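Local coordinates for phage-like element PBSX protein XepA (Bacillus subtilis, PDB 6IA5) that is of unknown function, forms a pentamer and, although encoded in a prophage lytic cassette, does not seem to be involved in host cell lysis, at residues S68-W73 with R117-R122; A74-E79 with F121-G126; G190-V195 with F256-M261. All coordinates share one frame; numbering follows the deposited sequence.

Overall arrangement
Two separate beta-rich regions of the XepA chain are sampled here. Following it from the N terminus, strand 69-76 enters first in contact 1 and then, a few residues on, in contact 2. Strand 118-125 answers both in the same order, so the two loops cross, contact 2 opening and closing a step after contact 1. Together contacts 1 and 2, with centres about 16 Å apart and Phe121 and Arg122 in common, tie the two four-stranded sheets of one sandwich face to face. Contact 3 opens only after both have closed. It pairs 190-195 with 256-261 in the C-terminal antiparallel sheet, its centre about 62 Å from that of contact 1.

Contact 1: residues S68-W73 with R117-R122; sequences SKVKGW and RYYRFR
The core of a beta sandwich, where two four-stranded antiparallel sheets with the same 1-4-2-3 strand order lie face to face, is seen here at its inner strands. Strand 69-73 belongs to one sheet and strand 118-122 to the other; they run nearly parallel, 8° apart, with axes 9.1 Å from each other at closest approach. At that spacing backbone cannot meet backbone; side chains bridge the gap, one reaching the opposite main chain, and alternation along each strand selects them: Val70 on one side, Tyr119 and Phe121 on the other, point inward.

Val70 and Phe121 meet tip to tip. Val70 places CG2 anti to its backbone N, and this methyl lies 3.7 Å from Phe121 CE1. The same methyl reaches Tyr119 more loosely, CG2 being 4.2 Å from CD2 of that ring, so one branch of the valine serves two aromatic neighbours. Phe121 sets CG anti to its carbonyl carbon (chi1 -75°), which throws the ring across the interlayer gap toward Gly72. With no side chain in the way, the ring comes right up to the opposite main chain, and Phe121 CE2 is 3.4 Å from Gly72 CA.

Around this apolar centre, Gln137 of strand 133-140 touches both Val70 and Phe121. On the outward side of strand 69-73, Lys69 makes a salt bridge to Asp145 of a neighbouring subunit, while Arg120 and Arg122, turned out of the other sheet, pair with Glu85. The peptide before Gly72 meets the aromatic rim: Lys71 O lies near the ring plane, at the edge, 3.5 Å from Phe121 CZ.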
loop_
_atom_site.group_PDB
_atom_site.type_symbol
_atom_site.label_atom_id
_atom_site.label_comp_id
_atom_site.label_asym_id
_atom_site.label_seq_id
_atom_site.Cartn_x
_atom_site.Cartn_y
_atom_site.Cartn_z
ATOM N N SER E 68 1.828 1.977 28.187
ATOM C CA SER E 68 2.386 2.532 26.957
ATOM C C SER E 68 1.601 3.755 26.470
ATOM O O SER E 68 2.139 4.560 25.714
ATOM C CB SER E 68 2.433 1.458 25.890
ATOM O OG SER E 68 1.095 1.056 25.608
ATOM N N LYS E 69 0.323 3.874 26.859
ATOM C CA LYS E 69 -0.538 4.892 26.253
ATOM C C LYS E 69 -1.699 5.209 27.187
ATOM O O LYS E 69 -2.034 4.426 28.085
ATOM C CB LYS E 69 -1.108 4.409 24.901
ATOM C CG LYS E 69 -1.946 3.140 24.961
ATOM C CD LYS E 69 -2.437 2.682 23.570
ATOM C CE LYS E 69 -3.355 1.484 23.663
ATOM N NZ LYS E 69 -3.717 0.945 22.323
ATOM N N VAL E 70 -2.326 6.367 26.959
ATOM C CA VAL E 70 -3.372 6.837 27.846
ATOM C C VAL E 70 -4.401 7.593 27.020
ATOM O O VAL E 70 -4.068 8.191 25.996
ATOM C CB VAL E 70 -2.798 7.699 29.001
ATOM C CG1 VAL E 70 -2.171 9.001 28.526
ATOM C CG2 VAL E 70 -3.849 7.982 30.079
ATOM N N LYS E 71 -5.655 7.534 27.468
ATOM C CA LYS E 71 -6.726 8.244 26.792
ATOM C C LYS E 71 -7.691 8.745 27.855
ATOM O O LYS E 71 -7.900 8.064 28.862
ATOM C CB LYS E 71 -7.442 7.326 25.797
ATOM C CG LYS E 71 -8.513 8.010 24.960
ATOM C CD LYS E 71 -9.050 7.114 23.860
ATOM C CE LYS E 71 -10.034 7.866 22.983
ATOM N NZ LYS E 71 -10.578 6.992 21.946
ATOM N N GLY E 72 -8.297 9.915 27.602
ATOM C CA GLY E 72 -9.196 10.514 28.577
ATOM C C GLY E 72 -10.551 10.903 27.991
ATOM O O GLY E 72 -10.664 11.171 26.790
ATOM N N TRP E 73 -11.569 10.932 28.868
ATOM C CA TRP E 73 -12.889 11.453 28.544
ATOM C C TRP E 73 -13.317 12.391 29.667
ATOM O O TRP E 73 -13.196 12.039 30.834
ATOM C CB TRP E 73 -13.910 10.331 28.441
ATOM C CG TRP E 73 -13.690 9.386 27.299
ATOM C CD1 TRP E 73 -14.329 9.384 26.093
ATOM C CD2 TRP E 73 -12.751 8.299 27.270
ATOM N NE1 TRP E 73 -13.866 8.349 25.320
ATOM C CE2 TRP E 73 -12.896 7.670 26.014
ATOM C CE3 TRP E 73 -11.828 7.786 28.189
ATOM C CZ2 TRP E 73 -12.138 6.558 25.644
ATOM C CZ3 TRP E 73 -11.087 6.683 27.827
ATOM C CH2 TRP E 73 -11.243 6.077 26.571
ATOM N N ARG E 117 8.508 8.957 32.285
ATOM C CA ARG E 117 8.199 7.947 33.278
ATOM C C ARG E 117 6.781 8.091 33.854
ATOM O O ARG E 117 6.132 7.085 34.135
ATOM C CB ARG E 117 9.281 7.922 34.354
ATOM C CG ARG E 117 9.003 6.879 35.422
ATOM C CD ARG E 117 10.212 6.673 36.305
ATOM N NE ARG E 117 9.761 5.785 37.357
ATOM C CZ ARG E 117 10.535 5.320 38.330
ATOM N NH1 ARG E 117 11.793 5.702 38.421
ATOM N NH2 ARG E 117 10.039 4.481 39.219
ATOM N N TYR E 118 6.306 9.327 34.047
ATOM C CA TYR E 118 5.067 9.595 34.768
ATOM C C TYR E 118 4.094 10.326 33.851
ATOM O O TYR E 118 4.520 11.155 33.041
ATOM C CB TYR E 118 5.330 10.495 35.987
ATOM C CG TYR E 118 6.312 9.912 36.971
ATOM C CD1 TYR E 118 5.885 9.055 37.975
ATOM C CD2 TYR E 118 7.669 10.185 36.876
ATOM C CE1 TYR E 118 6.781 8.495 38.874
ATOM C CE2 TYR E 118 8.579 9.633 37.761
ATOM C CZ TYR E 118 8.125 8.797 38.768
ATOM O OH TYR E 118 8.999 8.242 39.649
ATOM N N TYR E 119 2.800 10.019 34.008
ATOM C CA TYR E 119 1.745 10.707 33.276
ATOM C C TYR E 119 0.718 11.225 34.283
ATOM O O TYR E 119 0.639 10.708 35.403
ATOM C CB TYR E 119 1.100 9.792 32.217
ATOM C CG TYR E 119 0.479 8.525 32.750
ATOM C CD1 TYR E 119 1.252 7.388 32.974
ATOM C CD2 TYR E 119 -0.879 8.454 33.048
ATOM C CE1 TYR E 119 0.699 6.223 33.486
ATOM C CE2 TYR E 119 -1.448 7.284 33.542
ATOM C CZ TYR E 119 -0.657 6.167 33.762
ATOM O OH TYR E 119 -1.214 5.035 34.287
ATOM N N ARG E 120 -0.080 12.226 33.862
ATOM C CA ARG E 120 -1.215 12.657 34.658
ATOM C C ARG E 120 -2.194 13.399 33.760
ATOM O O ARG E 120 -1.821 13.879 32.681
ATOM C CB ARG E 120 -0.758 13.620 35.775
ATOM C CG ARG E 120 -0.463 15.027 35.271
ATOM C CD ARG E 120 -0.080 15.962 36.418
ATOM N NE ARG E 120 0.201 17.295 35.905
ATOM C CZ ARG E 120 0.692 18.293 36.642
ATOM N NH1 ARG E 120 0.907 18.113 37.931
ATOM N NH2 ARG E 120 0.985 19.458 36.086
ATOM N N PHE E 121 -3.445 13.463 34.227
ATOM C CA PHE E 121 -4.425 14.386 33.695
ATOM C C PHE E 121 -4.468 15.602 34.619
ATOM O O PHE E 121 -4.385 15.467 35.840
ATOM C CB PHE E 121 -5.815 13.740 33.661
ATOM C CG PHE E 121 -6.020 12.713 32.569
ATOM C CD1 PHE E 121 -4.973 12.324 31.737
ATOM C CD2 PHE E 121 -7.265 12.132 32.385
ATOM C CE1 PHE E 121 -5.172 11.367 30.742
ATOM C CE2 PHE E 121 -7.455 11.166 31.400
ATOM C CZ PHE E 121 -6.414 10.784 30.586
ATOM N N ARG E 122 -4.612 16.775 34.001
ATOM C CA ARG E 122 -4.869 18.013 34.717
ATOM C C ARG E 122 -6.015 18.705 33.988
ATOM O O ARG E 122 -5.934 18.953 32.786
ATOM C CB ARG E 122 -3.588 18.862 34.796
ATOM C CG ARG E 122 -3.745 20.184 35.538
ATOM C CD ARG E 122 -2.420 20.930 35.719
ATOM N NE ARG E 122 -1.781 21.261 34.448
ATOM C CZ ARG E 122 -2.070 22.310 33.675
ATOM N NH1 ARG E 122 -2.943 23.225 34.071
ATOM N NH2 ARG E 122 -1.508 22.438 32.485
#

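Contact 2: residues A74-E79 with F121-G126; sequences AYADRE and FRYVNG
The two backbones close in toward the end of the sandwich, from 8.8 Å between Ala74 CA and Tyr123 CA to 5.6 Å between Glu79 CA and Gly126 CA, where Gly126 N donates to Glu79 O at 3.0 Å. That bond is somewhat bent (146° at the hydrogen), but it lies in the carbonyl plane, on a lone pair.

Where the strands are still a layer apart, Tyr123 spans the gap. Its CG is anti to the backbone N (chi1 -174°), so the ring extends toward the facing sheet. Ala74 CB rests obliquely against it, 4.0 Å from Tyr123 CE2, while Ala76 CB lies beside the phenol oxygen. The hydroxyl donates to a water 2.7 Å from Tyr123 OH, which sits at the edge of the ring, in its plane. This water hands its own two protons on, one to Arg78 O at 2.6 Å and the other to Asn125 OD1 at 2.8 Å, so a single molecule links three polar atoms of the two chain segments. Asn125 has its amide fixed from the other end as well, since ND2 donates to Lys49 O and Leu128 O.

Glu79 immediately precedes strand 80-87, the sheet partner of 118-125, and so this corner is where the chain passes from one sheet to the other. Phe133 of strand 133-140 and Leu82 of strand 80-87 flank the Tyr123 ring from the two layers.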
loop_
_atom_site.group_PDB
_atom_site.type_symbol
_atom_site.label_atom_id
_atom_site.label_comp_id
_atom_site.label_asym_id
_atom_site.label_seq_id
_atom_site.Cartn_x
_atom_site.Cartn_y
_atom_site.Cartn_z
ATOM N N ALA E 74 -13.850 13.556 29.287
ATOM C CA ALA E 74 -14.321 14.545 30.240
ATOM C C ALA E 74 -15.752 14.946 29.881
ATOM O O ALA E 74 -16.087 15.129 28.709
ATOM C CB ALA E 74 -13.422 15.748 30.222
ATOM N N TYR E 75 -16.588 15.050 30.918
ATOM C CA TYR E 75 -17.923 15.590 30.759
ATOM C C TYR E 75 -18.175 16.556 31.914
ATOM O O TYR E 75 -18.002 16.186 33.071
ATOM C CB TYR E 75 -18.947 14.456 30.784
ATOM C CG TYR E 75 -20.351 14.933 30.535
ATOM C CD1 TYR E 75 -21.151 15.412 31.564
ATOM C CD2 TYR E 75 -20.864 14.943 29.250
ATOM C CE1 TYR E 75 -22.441 15.863 31.313
ATOM C CE2 TYR E 75 -22.153 15.375 28.974
ATOM C CZ TYR E 75 -22.941 15.841 30.013
ATOM O OH TYR E 75 -24.210 16.259 29.710
ATOM N N ALA E 76 -18.576 17.788 31.588
ATOM C CA ALA E 76 -18.909 18.801 32.581
ATOM C C ALA E 76 -20.023 19.699 32.046
ATOM O O ALA E 76 -20.178 19.862 30.831
ATOM C CB ALA E 76 -17.677 19.629 32.928
ATOM N N ASP E 77 -20.773 20.314 32.971
ATOM C CA ASP E 77 -21.895 21.151 32.579
ATOM C C ASP E 77 -21.410 22.549 32.189
ATOM O O ASP E 77 -22.192 23.340 31.681
ATOM C CB ASP E 77 -23.013 21.135 33.621
ATOM C CG ASP E 77 -22.656 21.917 34.866
ATOM O OD1 ASP E 77 -21.520 21.761 35.366
ATOM O OD2 ASP E 77 -23.520 22.682 35.317
ATOM N N ARG E 78 -20.117 22.845 32.401
ATOM C CA ARG E 78 -19.530 24.108 31.968
ATOM C C ARG E 78 -18.208 23.818 31.265
ATOM O O ARG E 78 -17.593 22.787 31.519
ATOM C CB ARG E 78 -19.217 25.011 33.171
ATOM C CG ARG E 78 -20.414 25.345 34.047
ATOM C CD ARG E 78 -21.368 26.266 33.318
ATOM N NE ARG E 78 -22.512 26.504 34.188
ATOM C CZ ARG E 78 -23.537 27.294 33.913
ATOM N NH1 ARG E 78 -24.580 27.300 34.719
ATOM N NH2 ARG E 78 -23.527 28.065 32.839
ATOM N N GLU E 79 -17.733 24.781 30.469
ATOM C CA GLU E 79 -16.541 24.554 29.675
ATOM C C GLU E 79 -15.275 24.547 30.545
ATOM O O GLU E 79 -15.200 25.177 31.608
ATOM C CB GLU E 79 -16.461 25.550 28.519
ATOM C CG GLU E 79 -15.908 26.886 28.963
ATOM C CD GLU E 79 -15.759 27.955 27.914
ATOM O OE1 GLU E 79 -15.103 28.959 28.209
ATOM O OE2 GLU E 79 -16.299 27.794 26.819
ATOM N N PHE E 121 -3.445 13.463 34.227
ATOM C CA PHE E 121 -4.425 14.386 33.695
ATOM C C PHE E 121 -4.468 15.602 34.619
ATOM O O PHE E 121 -4.385 15.467 35.840
ATOM C CB PHE E 121 -5.815 13.740 33.661
ATOM C CG PHE E 121 -6.020 12.713 32.569
ATOM C CD1 PHE E 121 -4.973 12.324 31.737
ATOM C CD2 PHE E 121 -7.265 12.132 32.385
ATOM C CE1 PHE E 121 -5.172 11.367 30.742
ATOM C CE2 PHE E 121 -7.455 11.166 31.400
ATOM C CZ PHE E 121 -6.414 10.784 30.586
ATOM N N ARG E 122 -4.612 16.775 34.001
ATOM C CA ARG E 122 -4.869 18.013 34.717
ATOM C C ARG E 122 -6.015 18.705 33.988
ATOM O O ARG E 122 -5.934 18.953 32.786
ATOM C CB ARG E 122 -3.588 18.862 34.796
ATOM C CG ARG E 122 -3.745 20.184 35.538
ATOM C CD ARG E 122 -2.420 20.930 35.719
ATOM N NE ARG E 122 -1.781 21.261 34.448
ATOM C CZ ARG E 122 -2.070 22.310 33.675
ATOM N NH1 ARG E 122 -2.943 23.225 34.071
ATOM N NH2 ARG E 122 -1.508 22.438 32.485
ATOM N N TYR E 123 -7.098 18.983 34.716
ATOM C CA TYR E 123 -8.273 19.602 34.134
ATOM C C TYR E 123 -8.461 20.988 34.760
ATOM O O TYR E 123 -8.562 21.087 35.978
ATOM C CB TYR E 123 -9.510 18.748 34.412
ATOM C CG TYR E 123 -10.734 19.263 33.702
ATOM C CD1 TYR E 123 -11.477 20.319 34.218
ATOM C CD2 TYR E 123 -11.124 18.721 32.486
ATOM C CE1 TYR E 123 -12.586 20.811 33.546
ATOM C CE2 TYR E 123 -12.227 19.206 31.796
ATOM C CZ TYR E 123 -12.961 20.256 32.334
ATOM O OH TYR E 123 -14.047 20.755 31.665
ATOM N N VAL E 124 -8.514 22.035 33.924
ATOM C CA VAL E 124 -8.719 23.396 34.412
ATOM C C VAL E 124 -10.123 23.858 34.030
ATOM O O VAL E 124 -10.432 23.977 32.843
ATOM C CB VAL E 124 -7.650 24.371 33.883
ATOM C CG1 VAL E 124 -7.869 25.795 34.401
ATOM C CG2 VAL E 124 -6.231 23.896 34.194
ATOM N N ASN E 125 -10.967 24.121 35.039
ATOM C CA ASN E 125 -12.325 24.607 34.797
ATOM C C ASN E 125 -12.262 26.049 34.284
ATOM O O ASN E 125 -11.356 26.790 34.665
ATOM C CB ASN E 125 -13.192 24.512 36.057
ATOM C CG ASN E 125 -14.642 24.877 35.824
ATOM O OD1 ASN E 125 -15.178 24.656 34.741
ATOM N ND2 ASN E 125 -15.285 25.437 36.839
ATOM N N GLY E 126 -13.202 26.425 33.407
ATOM C CA GLY E 126 -13.270 27.778 32.875
ATOM C C GLY E 126 -13.890 28.749 33.895
ATOM O O GLY E 126 -13.899 28.474 35.099
HETATM O O HOH W 1 -15.539 22.435 33.078
#

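Contact 3: residues G190-V195 with F256-M261; sequences GAALPV and FKEIIM
The flat groups that carry this contact are carbonyls, for the Phe256 ring turns from segment 190-195 to pack on Ile228 and on Leu202 of a neighbouring subunit. The residue's carbonyl abuts Val195, Phe256 O lying 3.2 Å from Val195 CB; Phe256 CB adds a looser touch on Val195 CG2. Two carbonyls accept in their own planes: Leu193 N lies 2.8 Å from Ile259 O, and Ile259 N returns the bond to Leu193 O at 3.0 Å. The third acceptor is met from over its plane: Val195 N stands 40° out of the Lys257 carbonyl plane, 3.0 Å from Lys257 O, yet with its N-H almost straight (173°).

The reciprocal pair makes Leu193 and Ile259 an antiparallel hydrogen-bonded pair, and Pro194 with Glu258 the non-hydrogen-bonded pair next to it. In this C-terminal sheet the short strand 193-194 flanks one side of 258-267 and 211-219 the other, where Lys257 and Glu258 face Lys219 in a classic beta bulge.

Leu193 and Ile259 lie side by side on one sheet face, their CB atoms 4.2 Å apart. Val195 CG2, beside its backbone N, lies 3.9 Å from Ile259 CG1. Ala192 CB packs 3.7 Å from Ile260 CG1 and meets the tip of the extended Glu258 chain. Further on, a water accepts from Met261 N at 2.8 Å and can donate to Ala191 O, though other acceptors compete for its protons.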
loop_
_atom_site.group_PDB
_atom_site.type_symbol
_atom_site.label_atom_id
_atom_site.label_comp_id
_atom_site.label_asym_id
_atom_site.label_seq_id
_atom_site.Cartn_x
_atom_site.Cartn_y
_atom_site.Cartn_z
ATOM N N GLY E 190 39.241 13.018 -21.355
ATOM C CA GLY E 190 38.546 13.424 -20.142
ATOM C C GLY E 190 37.666 12.287 -19.626
ATOM O O GLY E 190 37.791 11.168 -20.098
ATOM N N ALA E 191 36.766 12.581 -18.679
ATOM C CA ALA E 191 35.920 11.556 -18.095
ATOM C C ALA E 191 34.713 11.268 -19.002
ATOM O O ALA E 191 34.205 12.159 -19.686
ATOM C CB ALA E 191 35.485 11.988 -16.716
ATOM N N ALA E 192 34.253 10.011 -18.968
ATOM C CA ALA E 192 33.158 9.507 -19.779
ATOM C C ALA E 192 31.879 9.501 -18.955
ATOM O O ALA E 192 31.815 8.871 -17.905
ATOM C CB ALA E 192 33.476 8.120 -20.278
ATOM N N LEU E 193 30.855 10.208 -19.442
ATOM C CA LEU E 193 29.558 10.227 -18.786
ATOM C C LEU E 193 28.888 8.869 -18.970
ATOM O O LEU E 193 28.752 8.404 -20.098
ATOM C CB LEU E 193 28.699 11.339 -19.410
ATOM C CG LEU E 193 27.291 11.481 -18.841
ATOM C CD1 LEU E 193 26.955 12.945 -18.635
ATOM C CD2 LEU E 193 26.277 10.872 -19.790
ATOM N N PRO E 194 28.422 8.214 -17.879
ATOM C CA PRO E 194 27.581 7.016 -17.999
ATOM C C PRO E 194 26.136 7.463 -18.208
ATOM O O PRO E 194 25.584 8.178 -17.379
ATOM C CB PRO E 194 27.734 6.286 -16.649
ATOM C CG PRO E 194 28.515 7.253 -15.742
ATOM C CD PRO E 194 28.680 8.579 -16.475
ATOM N N VAL E 195 25.542 7.042 -19.324
ATOM C CA VAL E 195 24.247 7.551 -19.744
ATOM C C VAL E 195 23.127 7.170 -18.765
ATOM O O VAL E 195 22.268 8.002 -18.473
ATOM C CB VAL E 195 23.949 7.174 -21.207
ATOM C CG1 VAL E 195 22.519 7.523 -21.599
ATOM C CG2 VAL E 195 24.936 7.861 -22.145
ATOM N N PHE E 256 22.860 5.521 -26.119
ATOM C CA PHE E 256 24.302 5.437 -25.912
ATOM C C PHE E 256 24.604 4.897 -24.515
ATOM O O PHE E 256 23.796 5.054 -23.608
ATOM C CB PHE E 256 24.979 6.804 -26.106
ATOM C CG PHE E 256 25.133 7.207 -27.548
ATOM C CD1 PHE E 256 26.155 6.681 -28.329
ATOM C CD2 PHE E 256 24.223 8.071 -28.140
ATOM C CE1 PHE E 256 26.285 7.038 -29.662
ATOM C CE2 PHE E 256 24.334 8.393 -29.487
ATOM C CZ PHE E 256 25.375 7.893 -30.243
ATOM N N LYS E 257 25.798 4.325 -24.348
ATOM C CA LYS E 257 26.250 3.858 -23.050
ATOM C C LYS E 257 27.056 4.959 -22.360
ATOM O O LYS E 257 26.924 5.161 -21.159
ATOM C CB LYS E 257 27.093 2.582 -23.206
ATOM C CG LYS E 257 26.368 1.359 -23.749
ATOM C CD LYS E 257 25.727 0.511 -22.659
ATOM C CE LYS E 257 25.704 -0.979 -22.927
ATOM N NZ LYS E 257 25.592 -1.236 -24.378
ATOM N N GLU E 258 27.891 5.671 -23.125
ATOM C CA GLU E 258 28.717 6.719 -22.548
ATOM C C GLU E 258 28.841 7.886 -23.518
ATOM O O GLU E 258 28.745 7.696 -24.735
ATOM C CB GLU E 258 30.139 6.218 -22.288
ATOM C CG GLU E 258 30.188 5.053 -21.327
ATOM C CD GLU E 258 31.595 4.567 -21.048
ATOM O OE1 GLU E 258 32.188 3.916 -21.929
ATOM O OE2 GLU E 258 32.095 4.871 -19.963
ATOM N N ILE E 259 29.125 9.066 -22.958
ATOM C CA ILE E 259 29.368 10.262 -23.756
ATOM C C ILE E 259 30.733 10.818 -23.366
ATOM O O ILE E 259 31.053 10.937 -22.183
ATOM C CB ILE E 259 28.241 11.307 -23.556
ATOM C CG1 ILE E 259 26.854 10.764 -23.927
ATOM C CG2 ILE E 259 28.575 12.608 -24.286
ATOM C CD1 ILE E 259 26.717 10.301 -25.361
ATOM N N ILE E 260 31.533 11.143 -24.376
ATOM C CA ILE E 260 32.862 11.680 -24.141
ATOM C C ILE E 260 32.969 12.999 -24.910
ATOM O O ILE E 260 32.581 13.082 -26.080
ATOM C CB ILE E 260 33.922 10.660 -24.595
ATOM C CG1 ILE E 260 33.915 9.420 -23.691
ATOM C CG2 ILE E 260 35.292 11.305 -24.644
ATOM C CD1 ILE E 260 34.693 8.239 -24.243
ATOM N N MET E 261 33.499 14.019 -24.230
ATOM C CA MET E 261 33.771 15.307 -24.842
ATOM C C MET E 261 35.281 15.494 -24.853
ATOM O O MET E 261 35.853 15.949 -23.866
ATOM C CB MET E 261 33.124 16.411 -24.000
ATOM C CG MET E 261 31.598 16.281 -23.942
ATOM S SD MET E 261 30.925 16.899 -25.499
ATOM C CE MET E 261 29.718 15.625 -25.887
HETATM O O HOH W 2 35.089 13.680 -21.934
#